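Local atomic coordinates of prophage MuSo2, 43 kDa tail protein (Shewanella oneidensis, PDB entry 3CDD), a protein that probably forms part of the baseplate hub of a Mu-like phage tail, as a trimeric relative of the Mu baseplate assembly protein GpP. Residues K51-C63 with G75-I89. Residues are numbered along the deposited sequence; the frame is centred on the assembly and turned at random.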
# COMPACT_ATOMS: atom_id res chain seq x y z
N LYS A 51 -22.48 31.52 1.96
CA LYS A 51 -22.25 31.76 3.40
C LYS A 51 -20.84 31.41 3.88
O LYS A 51 -20.66 30.98 5.03
CB LYS A 51 -23.33 31.04 4.25
CG LYS A 51 -24.73 31.67 4.12
CD LYS A 51 -25.73 31.18 5.14
CE LYS A 51 -26.88 32.18 5.23
NZ LYS A 51 -28.15 31.63 5.85
N ALA A 52 -19.86 31.60 3.00
CA ALA A 52 -18.43 31.51 3.35
C ALA A 52 -18.13 32.38 4.57
O ALA A 52 -18.61 33.51 4.66
CB ALA A 52 -17.56 31.92 2.16
N PHE A 53 -17.34 31.85 5.50
CA PHE A 53 -17.20 32.45 6.84
C PHE A 53 -15.78 32.93 7.17
O PHE A 53 -15.60 34.10 7.50
CB PHE A 53 -17.76 31.51 7.94
CG PHE A 53 -17.22 30.10 7.90
CD1 PHE A 53 -17.94 29.09 7.27
CD2 PHE A 53 -16.00 29.78 8.50
CE1 PHE A 53 -17.45 27.78 7.24
CE2 PHE A 53 -15.49 28.48 8.47
CZ PHE A 53 -16.21 27.47 7.84
N ILE A 54 -14.79 32.04 7.07
CA ILE A 54 -13.39 32.46 7.29
C ILE A 54 -12.59 32.56 6.01
O ILE A 54 -12.84 31.85 5.03
CB ILE A 54 -12.60 31.56 8.29
CG1 ILE A 54 -12.38 30.16 7.73
CG2 ILE A 54 -13.27 31.53 9.66
CD1 ILE A 54 -10.96 29.68 7.87
N GLU A 55 -11.63 33.48 6.03
CA GLU A 55 -10.64 33.60 4.97
C GLU A 55 -9.71 32.39 5.09
O GLU A 55 -9.40 31.97 6.20
CB GLU A 55 -9.88 34.92 5.14
CG GLU A 55 -8.69 35.10 4.23
CD GLU A 55 -8.47 36.54 3.87
OE1 GLU A 55 -9.31 37.10 3.12
OE2 GLU A 55 -7.45 37.12 4.33
N PRO A 56 -9.31 31.79 3.95
CA PRO A 56 -8.42 30.64 4.01
C PRO A 56 -7.22 30.77 4.96
O PRO A 56 -6.73 31.87 5.19
CB PRO A 56 -7.94 30.49 2.56
CG PRO A 56 -9.08 31.00 1.74
CD PRO A 56 -9.71 32.11 2.56
N ILE A 57 -6.80 29.66 5.55
CA ILE A 57 -5.52 29.58 6.21
C ILE A 57 -4.56 29.16 5.09
O ILE A 57 -4.73 28.10 4.49
CB ILE A 57 -5.51 28.57 7.39
CG1 ILE A 57 -6.66 28.86 8.36
CG2 ILE A 57 -4.17 28.60 8.13
CD1 ILE A 57 -6.81 27.86 9.50
N LYS A 58 -3.60 30.01 4.78
CA LYS A 58 -2.67 29.71 3.71
C LYS A 58 -1.75 28.56 4.13
O LYS A 58 -1.15 28.59 5.21
CB LYS A 58 -1.85 30.95 3.34
CG LYS A 58 -2.70 32.14 2.88
CD LYS A 58 -1.86 33.40 2.64
CE LYS A 58 -2.56 34.66 3.14
NZ LYS A 58 -3.63 35.13 2.20
N GLN A 59 -1.66 27.55 3.26
CA GLN A 59 -0.59 26.54 3.35
C GLN A 59 0.78 27.22 3.47
O GLN A 59 1.01 28.25 2.85
CB GLN A 59 -0.63 25.58 2.15
CG GLN A 59 -0.31 26.20 0.77
CD GLN A 59 -1.50 26.84 0.08
OE1 GLN A 59 -2.57 27.05 0.68
NE2 GLN A 59 -1.33 27.15 -1.21
N GLY A 60 1.68 26.66 4.28
CA GLY A 60 2.98 27.29 4.50
C GLY A 60 3.09 28.17 5.74
O GLY A 60 4.18 28.39 6.24
N GLN A 61 1.95 28.64 6.24
CA GLN A 61 1.89 29.57 7.37
C GLN A 61 2.48 29.01 8.67
O GLN A 61 2.20 27.87 9.00
CB GLN A 61 0.43 29.91 7.63
CG GLN A 61 0.18 31.29 8.19
CD GLN A 61 0.53 32.37 7.20
OE1 GLN A 61 1.39 33.22 7.44
NE2 GLN A 61 -0.15 32.34 6.05
N ALA A 62 3.26 29.80 9.40
CA ALA A 62 3.64 29.45 10.78
C ALA A 62 2.40 29.38 11.66
O ALA A 62 1.47 30.17 11.52
CB ALA A 62 4.64 30.45 11.35
N CYS A 63 2.45 28.45 12.61
CA CYS A 63 1.27 27.90 13.24
C CYS A 63 1.57 27.48 14.69
O CYS A 63 2.62 26.89 14.96
CB CYS A 63 0.90 26.65 12.43
SG CYS A 63 -0.70 26.12 12.74
N GLY A 75 4.65 24.77 14.69
CA GLY A 75 5.15 24.40 13.36
C GLY A 75 4.58 25.22 12.23
O GLY A 75 4.44 26.44 12.34
N TYR A 76 4.26 24.54 11.13
CA TYR A 76 3.78 25.16 9.91
C TYR A 76 2.64 24.37 9.32
O TYR A 76 2.57 23.16 9.46
CB TYR A 76 4.90 25.22 8.86
CG TYR A 76 6.14 25.89 9.35
CD1 TYR A 76 6.27 27.28 9.29
CD2 TYR A 76 7.19 25.15 9.87
CE1 TYR A 76 7.42 27.92 9.75
CE2 TYR A 76 8.36 25.77 10.32
CZ TYR A 76 8.46 27.15 10.26
OH TYR A 76 9.61 27.76 10.71
N VAL A 77 1.74 25.07 8.63
CA VAL A 77 0.68 24.43 7.88
C VAL A 77 1.30 23.78 6.67
O VAL A 77 1.98 24.45 5.88
CB VAL A 77 -0.39 25.46 7.43
CG1 VAL A 77 -1.41 24.81 6.52
CG2 VAL A 77 -1.07 26.06 8.65
N ASP A 78 1.08 22.48 6.54
CA ASP A 78 1.49 21.76 5.33
C ASP A 78 0.41 21.92 4.28
O ASP A 78 0.71 22.31 3.15
CB ASP A 78 1.66 20.27 5.62
CG ASP A 78 2.99 19.94 6.23
OD1 ASP A 78 4.01 20.55 5.81
OD2 ASP A 78 3.02 19.05 7.10
N ASP A 79 -0.83 21.62 4.68
CA ASP A 79 -1.97 21.51 3.78
C ASP A 79 -3.16 22.37 4.23
O ASP A 79 -3.55 22.35 5.40
CB ASP A 79 -2.44 20.04 3.63
CG ASP A 79 -1.39 19.14 2.95
OD1 ASP A 79 -0.19 19.33 3.18
OD2 ASP A 79 -1.77 18.23 2.16
N TRP A 80 -3.71 23.11 3.28
CA TRP A 80 -4.99 23.77 3.40
C TRP A 80 -6.00 22.92 2.61
O TRP A 80 -5.78 22.62 1.44
CB TRP A 80 -4.86 25.19 2.83
CG TRP A 80 -6.15 25.88 2.51
CD1 TRP A 80 -6.56 26.28 1.28
CD2 TRP A 80 -7.20 26.23 3.43
NE1 TRP A 80 -7.81 26.87 1.38
CE2 TRP A 80 -8.22 26.85 2.69
CE3 TRP A 80 -7.38 26.07 4.82
CZ2 TRP A 80 -9.40 27.34 3.27
CZ3 TRP A 80 -8.56 26.57 5.41
CH2 TRP A 80 -9.55 27.19 4.63
N VAL A 81 -7.09 22.52 3.25
CA VAL A 81 -7.96 21.47 2.69
C VAL A 81 -9.43 21.92 2.76
O VAL A 81 -10.17 21.50 3.63
CB VAL A 81 -7.70 20.08 3.36
CG1 VAL A 81 -8.44 18.91 2.64
CG2 VAL A 81 -6.19 19.82 3.45
N PRO A 82 -9.86 22.78 1.83
CA PRO A 82 -11.26 23.21 1.81
C PRO A 82 -12.15 22.24 1.01
O PRO A 82 -11.67 21.61 0.06
CB PRO A 82 -11.20 24.55 1.09
CG PRO A 82 -10.03 24.39 0.10
CD PRO A 82 -9.06 23.40 0.74
N SER A 83 -13.41 22.15 1.40
CA SER A 83 -14.43 21.44 0.63
C SER A 83 -15.78 22.01 1.01
O SER A 83 -15.92 22.64 2.05
CB SER A 83 -14.41 19.94 0.93
OG SER A 83 -14.78 19.70 2.29
N TYR A 84 -16.79 21.79 0.16
CA TYR A 84 -18.14 22.20 0.49
C TYR A 84 -19.11 21.47 -0.43
O TYR A 84 -18.69 20.84 -1.40
CB TYR A 84 -18.32 23.72 0.32
CG TYR A 84 -17.99 24.20 -1.09
CD1 TYR A 84 -18.95 24.15 -2.11
CD2 TYR A 84 -16.71 24.68 -1.40
CE1 TYR A 84 -18.65 24.56 -3.40
CE2 TYR A 84 -16.40 25.10 -2.70
CZ TYR A 84 -17.37 25.04 -3.68
OH TYR A 84 -17.08 25.47 -4.94
N ASP A 85 -20.39 21.52 -0.08
CA ASP A 85 -21.48 21.21 -1.03
C ASP A 85 -22.63 22.18 -0.79
O ASP A 85 -22.39 23.31 -0.34
CB ASP A 85 -21.91 19.74 -0.95
CG ASP A 85 -22.32 19.30 0.45
OD1 ASP A 85 -22.97 20.08 1.17
OD2 ASP A 85 -22.00 18.17 0.83
N GLU A 86 -23.88 21.78 -1.06
CA GLU A 86 -24.95 22.77 -0.95
C GLU A 86 -25.37 23.07 0.49
O GLU A 86 -25.93 24.12 0.76
CB GLU A 86 -26.14 22.40 -1.82
CG GLU A 86 -25.88 22.69 -3.27
CD GLU A 86 -26.77 21.88 -4.18
OE1 GLU A 86 -26.93 20.66 -3.94
OE2 GLU A 86 -27.30 22.48 -5.13
N SER A 87 -25.02 22.18 1.42
CA SER A 87 -25.41 22.35 2.81
C SER A 87 -24.24 22.13 3.80
O SER A 87 -24.47 21.90 4.98
CB SER A 87 -26.55 21.38 3.12
OG SER A 87 -26.14 20.05 2.88
N THR A 88 -23.01 22.24 3.30
CA THR A 88 -21.80 21.89 4.05
C THR A 88 -20.66 22.81 3.65
O THR A 88 -20.48 23.10 2.48
CB THR A 88 -21.33 20.42 3.80
OG1 THR A 88 -22.47 19.55 3.77
CG2 THR A 88 -20.39 19.93 4.89
N ILE A 89 -19.93 23.30 4.65
CA ILE A 89 -18.60 23.87 4.42
C ILE A 89 -17.65 23.23 5.43
O ILE A 89 -17.89 23.29 6.65
CB ILE A 89 -18.54 25.41 4.53
CG1 ILE A 89 -19.47 26.07 3.52
CG2 ILE A 89 -17.09 25.92 4.29
CD1 ILE A 89 -19.66 27.60 3.71
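The indole of W80 packs against the loop P56-I57. P56 CB stands 3.3 Å above one face of its plane, offset toward the rim, with the backbone N of I57 over the same face; P82 CD lies against the opposite face, also toward the rim. With CG of W80 trans to the backbone N (chi1 163°), the ring extends from the strand under the loop. Q59 turns its amide almost parallel to the indole, the planes 9° apart, with OE1 3.7 Å from W80 CB. V77, brought to the same side as W80 by the classic beta bulge at D78 and D79, packs beside it: its CG2 meets I57 CG2 at 4.0 Å and C63 SG at 4.1 Å, while CG1 rests against Q59 CA.

Backbone bonds close this tight end. V77 N donates to Q61 O (2.9 Å) and V77 O accepts from G60 N (2.7 Å), so a single residue ties down the type II turn K58-Q61. Farther along, C63 and G75 exchange two bonds. The end around K51 and A52 is looser and more exposed; there I89 CG2 touches F53 CE1 at 3.5 Å and no hydrogen bond crosses. Past the end of strand 62-67, D79, W80, S83 and Y84 pair antiparallel with a strand of a neighbouring subunit, while strand 88-97 takes the other edge. The contact exemplifies a loop packing around one large aromatic on the overhanging strand of a beta hairpin (62-67, 70-84), within the GpP-like N-terminal domain of the phage-barrel clan.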